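Local structure of aminopeptidase YwaD (Bacillus subtilis, 6HC6) at residues A[57-62]-A[66-71]; A[75-80]-A[85-90]. The protein removes N-terminal amino acids, arginine, lysine and leucine among them, from peptides as a secreted, monomeric M28-family aminopeptidase that uses two zinc ions per subunit. All blocks are in the same frame, centred on the assembly; numbering follows the deposited sequence.

Contact 1 (A[57-62]-A[66-71])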
ATOM      1  N   GLU A  57      -0.954 -15.047   8.313  1.00 22.13           N
ATOM      2  CA  GLU A  57      -1.293 -15.851   9.483  1.00 24.65           C
ATOM      3  C   GLU A  57      -0.091 -16.145  10.367  1.00 30.77           C
ATOM      4  O   GLU A  57      -0.125 -15.881  11.577  1.00 32.72           O
ATOM      5  CB  GLU A  57      -1.932 -17.173   9.048  1.00 37.13           C
ATOM      6  CG  GLU A  57      -3.192 -17.043   8.222  1.00 34.14           C
ATOM      7  CD  GLU A  57      -3.926 -18.363   8.129  1.00 46.47           C
ATOM      8  OE1 GLU A  57      -5.011 -18.484   8.735  1.00 51.13           O
ATOM      9  OE2 GLU A  57      -3.407 -19.284   7.456  1.00 44.81           O
ATOM     10  N   ALA A  58       0.970 -16.720   9.801  1.00 28.07           N
ATOM     11  CA  ALA A  58       2.135 -17.042  10.617  1.00 38.75           C
ATOM     12  C   ALA A  58       2.841 -15.780  11.092  1.00 35.92           C
ATOM     13  O   ALA A  58       3.383 -15.752  12.202  1.00 38.55           O
ATOM     14  CB  ALA A  58       3.100 -17.938   9.839  1.00 37.51           C
ATOM     15  N   ILE A  59       2.824 -14.726  10.284  1.00 30.74           N
ATOM     16  CA  ILE A  59       3.452 -13.471  10.665  1.00 31.77           C
ATOM     17  C   ILE A  59       2.388 -12.479  11.119  1.00 26.69           C
ATOM     18  O   ILE A  59       2.439 -11.982  12.247  1.00 34.08           O
ATOM     19  CB  ILE A  59       4.302 -12.925   9.502  1.00 27.02           C
ATOM     20  CG1 ILE A  59       5.478 -13.879   9.263  1.00 29.15           C
ATOM     21  CG2 ILE A  59       4.787 -11.520   9.807  1.00 25.15           C
ATOM     22  CD1 ILE A  59       6.354 -13.504   8.090  1.00 31.60           C
ATOM     23  N   GLY A  60       1.405 -12.199  10.264  1.00 24.72           N
ATOM     24  CA  GLY A  60       0.319 -11.317  10.638  1.00 28.44           C
ATOM     25  C   GLY A  60       0.458  -9.955   9.986  1.00 21.36           C
ATOM     26  O   GLY A  60       1.052  -9.835   8.917  1.00 25.01           O
ATOM     27  N   PRO A  61      -0.116  -8.913  10.596  1.00 22.48           N
ATOM     28  CA  PRO A  61       0.081  -7.553  10.075  1.00 21.15           C
ATOM     29  C   PRO A  61       1.564  -7.252   9.901  1.00 26.32           C
ATOM     30  O   PRO A  61       2.387  -7.601  10.746  1.00 28.10           O
ATOM     31  CB  PRO A  61      -0.556  -6.666  11.150  1.00 22.97           C
ATOM     32  CG  PRO A  61      -1.634  -7.521  11.729  1.00 27.23           C
ATOM     33  CD  PRO A  61      -1.127  -8.957  11.657  1.00 20.97           C
ATOM     34  N   ARG A  62       1.905  -6.624   8.783  1.00 19.79           N
ATOM     35  CA  ARG A  62       3.300  -6.365   8.421  1.00 19.67           C
ATOM     36  C   ARG A  62       3.480  -4.859   8.268  1.00 19.10           C
ATOM     37  O   ARG A  62       3.638  -4.337   7.163  1.00 17.91           O
ATOM     38  CB  ARG A  62       3.669  -7.127   7.154  1.00 17.26           C
ATOM     39  CG  ARG A  62       3.464  -8.642   7.315  1.00 21.74           C
ATOM     40  CD  ARG A  62       3.595  -9.387   5.991  1.00 19.20           C
ATOM     41  NE  ARG A  62       2.704  -8.855   4.960  1.00 17.06           N
ATOM     42  CZ  ARG A  62       1.396  -9.088   4.927  1.00 18.08           C
ATOM     43  NH1 ARG A  62       0.839  -9.834   5.867  1.00 18.65           N
ATOM     44  NH2 ARG A  62       0.645  -8.564   3.959  1.00 18.00           N
ATOM     45  N   THR A  66       8.413  -2.491  11.027  1.00 23.39           N
ATOM     46  CA  THR A  66       8.311  -3.301  12.232  1.00 23.02           C
ATOM     47  C   THR A  66       8.989  -4.650  12.043  1.00 26.54           C
ATOM     48  O   THR A  66       9.318  -5.070  10.934  1.00 27.60           O
ATOM     49  CB  THR A  66       6.848  -3.507  12.631  1.00 25.03           C
ATOM     50  OG1 THR A  66       6.196  -4.298  11.633  1.00 24.39           O
ATOM     51  CG2 THR A  66       6.139  -2.179  12.761  1.00 28.43           C
ATOM     52  N   ALA A  67       9.195  -5.334  13.170  1.00 25.75           N
ATOM     53  CA  ALA A  67       9.786  -6.660  13.142  1.00 25.62           C
ATOM     54  C   ALA A  67       9.025  -7.608  12.220  1.00 25.09           C
ATOM     55  O   ALA A  67       9.638  -8.460  11.564  1.00 25.38           O
ATOM     56  CB  ALA A  67       9.849  -7.213  14.567  1.00 28.39           C
ATOM     57  N   ALA A  68       7.698  -7.471  12.138  1.00 24.94           N
ATOM     58  CA  ALA A  68       6.931  -8.339  11.245  1.00 23.42           C
ATOM     59  C   ALA A  68       7.298  -8.098   9.787  1.00 25.81           C
ATOM     60  O   ALA A  68       7.382  -9.043   8.995  1.00 23.39           O
ATOM     61  CB  ALA A  68       5.431  -8.127  11.448  1.00 27.29           C
ATOM     62  N   GLU A  69       7.504  -6.839   9.401  1.00 21.83           N
ATOM     63  CA  GLU A  69       7.911  -6.593   8.026  1.00 23.44           C
ATOM     64  C   GLU A  69       9.310  -7.142   7.775  1.00 24.61           C
ATOM     65  O   GLU A  69       9.575  -7.712   6.712  1.00 26.05           O
ATOM     66  CB  GLU A  69       7.838  -5.102   7.688  1.00 21.29           C
ATOM     67  CG  GLU A  69       7.978  -4.823   6.176  1.00 19.63           C
ATOM     68  CD  GLU A  69       8.214  -3.364   5.840  1.00 21.10           C
ATOM     69  OE1 GLU A  69       7.599  -2.874   4.866  1.00 22.02           O
ATOM     70  OE2 GLU A  69       9.028  -2.703   6.518  1.00 24.80           O
ATOM     71  N   LYS A  70      10.206  -7.015   8.753  1.00 22.70           N
ATOM     72  CA  LYS A  70      11.557  -7.536   8.564  1.00 20.37           C
ATOM     73  C   LYS A  70      11.546  -9.060   8.480  1.00 28.20           C
ATOM     74  O   LYS A  70      12.242  -9.643   7.640  1.00 24.00           O
ATOM     75  CB  LYS A  70      12.471  -7.024   9.681  1.00 33.62           C
ATOM     76  CG  LYS A  70      13.039  -5.633   9.315  1.00 35.90           C
ATOM     77  CD  LYS A  70      13.170  -4.674  10.475  1.00 45.10           C
ATOM     78  CE  LYS A  70      13.222  -3.213   9.989  1.00 39.45           C
ATOM     79  NZ  LYS A  70      14.321  -2.937   9.007  1.00 29.45           N
ATOM     80  N   LYS A  71      10.748  -9.719   9.327  1.00 26.12           N
ATOM     81  CA  LYS A  71      10.592 -11.169   9.239  1.00 25.06           C
ATOM     82  C   LYS A  71      10.071 -11.573   7.867  1.00 25.61           C
ATOM     83  O   LYS A  71      10.537 -12.557   7.276  1.00 26.09           O
ATOM     84  CB  LYS A  71       9.638 -11.651  10.336  1.00 31.69           C
ATOM     85  CG  LYS A  71       9.694 -13.129  10.646  1.00 42.84           C
ATOM     86  CD  LYS A  71       9.378 -13.372  12.115  1.00 50.59           C
ATOM     87  CE  LYS A  71       9.364 -14.855  12.453  1.00 56.63           C
ATOM     88  NZ  LYS A  71       8.086 -15.498  12.029  1.00 56.48           N
TER
HETATM   89  O   HOH W   1       3.404  -5.470  12.173  1.00 28.26           O
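Ile-59 and Ala-68 meet methyl to methyl: CG2 of the isoleucine lies 3.8 Å from CB of the alanine and 3.7 Å from the alanine carbonyl O. With CG2 anti to the backbone N, the two branches of Ile-59 part company. CG2 goes to Ala-68, whereas CG1 and CD1 run beside Lys-71. The side chains of Ile-59 and Lys-71 pass each other at an angle, with Lys-71 NZ 4.1 Å from Ile-59 CG1 at the solvent-exposed side. A small residue suits position 68 because the backbone of the other segment comes very near: Pro-61 O is 3.2 Å from Ala-68 CB.

Pro-61 O accepts a hydrogen bond from a water 2.8 Å away, and the same water donates to Thr-66 OG1 at 3.1 Å, bridging the turn to the N-cap residue. Thr-66 OG1 is also hydrogen-bonded to Ile-63 O. Gly-60 leaves the helix with positive phi (105°), where a CB would collide with the preceding carbonyl O, so glycine suits it.

Arg-62 turns its guanidinium away from 66-71. NH1 makes a weak bond to Gly-60 O, while NE, NH1 and NH2 hydrogen-bond to Tyr-251 O, Pro-258 O and Gly-259 O respectively; arginine suits this place because its several N-H groups serve several carbonyls. Its side chain lies about 7 Å from those of zinc ligands His-250 and Asp-262. Glu-69 OE2 bonds Ser-227 OG and Gly-65 N, and OE1 bonds Ala-293 N. The contact thus joins the end of helix 45-59 to the start of helix 67-82, beside strand 226-234 and the loop after strand 244-250.

Contact 2 (A[75-80]-A[85-90])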
ATOM      1  N   LEU A  75      11.642 -14.003   4.825  1.00 27.11           N
ATOM      2  CA  LEU A  75      10.920 -15.104   4.200  1.00 26.27           C
ATOM      3  C   LEU A  75      10.908 -14.962   2.684  1.00 25.02           C
ATOM      4  O   LEU A  75      11.111 -15.946   1.958  1.00 27.79           O
ATOM      5  CB  LEU A  75       9.498 -15.162   4.746  1.00 28.77           C
ATOM      6  CG  LEU A  75       8.491 -15.983   3.946  1.00 39.00           C
ATOM      7  CD1 LEU A  75       8.779 -17.470   4.103  1.00 42.73           C
ATOM      8  CD2 LEU A  75       7.093 -15.651   4.430  1.00 36.31           C
ATOM      9  N   ILE A  76      10.683 -13.746   2.191  1.00 23.10           N
ATOM     10  CA  ILE A  76      10.614 -13.525   0.753  1.00 22.87           C
ATOM     11  C   ILE A  76      11.976 -13.738   0.118  1.00 25.15           C
ATOM     12  O   ILE A  76      12.085 -14.368  -0.942  1.00 26.77           O
ATOM     13  CB  ILE A  76      10.064 -12.119   0.458  1.00 21.32           C
ATOM     14  CG1 ILE A  76       8.621 -12.016   0.926  1.00 23.49           C
ATOM     15  CG2 ILE A  76      10.180 -11.788  -1.026  1.00 23.99           C
ATOM     16  CD1 ILE A  76       8.187 -10.583   1.192  1.00 22.68           C
ATOM     17  N   ALA A  77      13.037 -13.227   0.754  1.00 22.67           N
ATOM     18  CA  ALA A  77      14.382 -13.426   0.226  1.00 20.32           C
ATOM     19  C   ALA A  77      14.713 -14.906   0.147  1.00 26.65           C
ATOM     20  O   ALA A  77      15.261 -15.385  -0.854  1.00 27.30           O
ATOM     21  CB  ALA A  77      15.407 -12.700   1.098  1.00 32.99           C
ATOM     22  N   SER A  78      14.396 -15.648   1.209  1.00 29.00           N
ATOM     23  CA  SER A  78      14.652 -17.083   1.204  1.00 31.78           C
ATOM     24  C   SER A  78      13.887 -17.764   0.074  1.00 29.52           C
ATOM     25  O   SER A  78      14.436 -18.625  -0.627  1.00 29.55           O
ATOM     26  CB  SER A  78      14.283 -17.676   2.566  1.00 36.96           C
ATOM     27  OG  SER A  78      14.134 -19.081   2.496  1.00 50.44           O
ATOM     28  N   SER A  79      12.638 -17.354  -0.151  1.00 26.91           N
ATOM     29  CA  SER A  79      11.835 -17.968  -1.202  1.00 27.40           C
ATOM     30  C   SER A  79      12.401 -17.670  -2.580  1.00 29.04           C
ATOM     31  O   SER A  79      12.434 -18.554  -3.447  1.00 30.01           O
ATOM     32  CB  SER A  79      10.389 -17.486  -1.106  1.00 29.73           C
ATOM     33  OG  SER A  79       9.769 -17.999   0.058  1.00 42.86           O
ATOM     34  N   MET A  80      12.851 -16.433  -2.805  1.00 24.75           N
ATOM     35  CA  MET A  80      13.437 -16.085  -4.096  1.00 24.52           C
ATOM     36  C   MET A  80      14.714 -16.869  -4.365  1.00 28.57           C
ATOM     37  O   MET A  80      14.959 -17.303  -5.496  1.00 28.48           O
ATOM     38  CB  MET A  80      13.703 -14.581  -4.154  1.00 23.65           C
ATOM     39  CG  MET A  80      12.413 -13.744  -4.200  1.00 22.36           C
ATOM     40  SD  MET A  80      12.899 -12.047  -4.570  1.00 26.10           S
ATOM     41  CE  MET A  80      11.324 -11.193  -4.608  1.00 18.73           C
ATOM     42  N   LEU A  85      17.127 -17.209  -8.217  1.00 30.85           N
ATOM     43  CA  LEU A  85      17.210 -15.768  -8.413  1.00 26.97           C
ATOM     44  C   LEU A  85      18.421 -15.194  -7.689  1.00 33.12           C
ATOM     45  O   LEU A  85      18.778 -15.642  -6.596  1.00 30.05           O
ATOM     46  CB  LEU A  85      15.942 -15.075  -7.903  1.00 24.08           C
ATOM     47  CG  LEU A  85      14.656 -15.361  -8.672  1.00 23.97           C
ATOM     48  CD1 LEU A  85      13.481 -14.707  -7.994  1.00 23.08           C
ATOM     49  CD2 LEU A  85      14.774 -14.896 -10.115  1.00 27.67           C
ATOM     50  N   ASP A  86      19.049 -14.193  -8.308  1.00 25.27           N
ATOM     51  CA  ASP A  86      20.085 -13.401  -7.653  1.00 29.38           C
ATOM     52  C   ASP A  86      19.405 -12.346  -6.785  1.00 29.31           C
ATOM     53  O   ASP A  86      18.797 -11.404  -7.303  1.00 28.42           O
ATOM     54  CB  ASP A  86      20.993 -12.760  -8.695  1.00 32.92           C
ATOM     55  CG  ASP A  86      22.121 -11.966  -8.073  1.00 59.24           C
ATOM     56  OD1 ASP A  86      22.780 -12.497  -7.154  1.00 62.98           O
ATOM     57  OD2 ASP A  86      22.344 -10.811  -8.500  1.00 67.40           O
ATOM     58  N   VAL A  87      19.513 -12.487  -5.467  1.00 25.74           N
ATOM     59  CA  VAL A  87      18.671 -11.758  -4.528  1.00 28.67           C
ATOM     60  C   VAL A  87      19.509 -10.742  -3.769  1.00 32.50           C
ATOM     61  O   VAL A  87      20.593 -11.071  -3.265  1.00 33.41           O
ATOM     62  CB  VAL A  87      17.973 -12.723  -3.554  1.00 30.24           C
ATOM     63  CG1 VAL A  87      17.168 -11.962  -2.541  1.00 30.51           C
ATOM     64  CG2 VAL A  87      17.091 -13.697  -4.310  1.00 25.24           C
ATOM     65  N   LYS A  88      19.002  -9.513  -3.671  1.00 23.32           N
ATOM     66  CA  LYS A  88      19.605  -8.488  -2.831  1.00 25.45           C
ATOM     67  C   LYS A  88      18.524  -7.877  -1.956  1.00 31.16           C
ATOM     68  O   LYS A  88      17.356  -7.814  -2.348  1.00 27.52           O
ATOM     69  CB  LYS A  88      20.299  -7.391  -3.649  1.00 27.12           C
ATOM     70  CG  LYS A  88      21.225  -7.905  -4.761  1.00 36.65           C
ATOM     71  CD  LYS A  88      22.701  -7.782  -4.417  1.00 46.32           C
ATOM     72  CE  LYS A  88      23.588  -8.031  -5.645  1.00 48.05           C
ATOM     73  NZ  LYS A  88      23.648  -9.479  -6.030  1.00 49.91           N
ATOM     74  N   VAL A  89      18.923  -7.448  -0.761  1.00 28.32           N
ATOM     75  CA  VAL A  89      18.057  -6.712   0.151  1.00 26.21           C
ATOM     76  C   VAL A  89      18.500  -5.261   0.110  1.00 35.37           C
ATOM     77  O   VAL A  89      19.666  -4.949   0.396  1.00 31.91           O
ATOM     78  CB  VAL A  89      18.107  -7.270   1.581  1.00 31.38           C
ATOM     79  CG1 VAL A  89      17.230  -6.415   2.519  1.00 28.54           C
ATOM     80  CG2 VAL A  89      17.642  -8.718   1.603  1.00 39.01           C
ATOM     81  N   GLN A  90      17.588  -4.381  -0.275  1.00 26.41           N
ATOM     82  CA  GLN A  90      17.860  -2.956  -0.393  1.00 29.15           C
ATOM     83  C   GLN A  90      17.175  -2.242   0.768  1.00 31.81           C
ATOM     84  O   GLN A  90      15.947  -2.178   0.819  1.00 24.72           O
ATOM     85  CB  GLN A  90      17.364  -2.429  -1.737  1.00 25.71           C
ATOM     86  CG  GLN A  90      17.470  -0.928  -1.901  1.00 23.87           C
ATOM     87  CD  GLN A  90      16.947  -0.465  -3.250  1.00 27.36           C
ATOM     88  OE1 GLN A  90      15.751  -0.545  -3.523  1.00 26.73           O
ATOM     89  NE2 GLN A  90      17.849   0.015  -4.104  1.00 28.15           N
TER
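Chi1 of -69° in Met-80, with the chain extended beyond CG, carries the thioether away from the strand, although CB points toward it from the helix backbone. In Val-87, chi1 of 177° places CG1 anti to the backbone N and CG2 anti to the carbonyl carbon, which spreads the two methyls over successive turns of the helix. CG2 packs 3.5 Å from Met-80 CB, and CG1 reaches Ala-77 CB at 4.1 Å. The branched valine fits a strand and offers both methyls; alanine, with its short side chain, lets the strand approach the helix.

Leu-85 crosses Met-80 at a slant, setting an apolar branch against it, with CD1 3.8 Å from Met-80 CB. Its own CB lies 3.4 Å from Met-80 O, and a weak hydrogen bond runs from Leu-85 N to that carbonyl at 3.5 Å. On the opposite face of the strand, Asp-86 and Lys-88 point away from the helix and form a salt bridge.

Long, unbranched and apolar, the Met-80 side chain also touches Met-270 and Leu-271 of helix 260-277, and both Met-80 and Ala-77 touch Ile-230. Helix 67-82 therefore packs on edge strand 86-93 and its antiparallel neighbour 226-234.

In the fold
Contacts 1 and 2 follow one another along the chain, without nesting or crossing. After helix 45-59, the chain turns through 60-66, and contact 1 closes this short connection by joining the helix end to the first turns of helix 67-82. The same helix then carries the chain to contact 2, where its last turns fold against strand 86-93 across the short connection between the helix end at 82 and the strand start at 86. The two centres are 16 Å apart at different ends of one helix. Together they tie helix 45-59, helix 67-82 and the edge of the eight-stranded mixed sheet of the peptidase fold, contact 1 lying on the side nearer the zinc site.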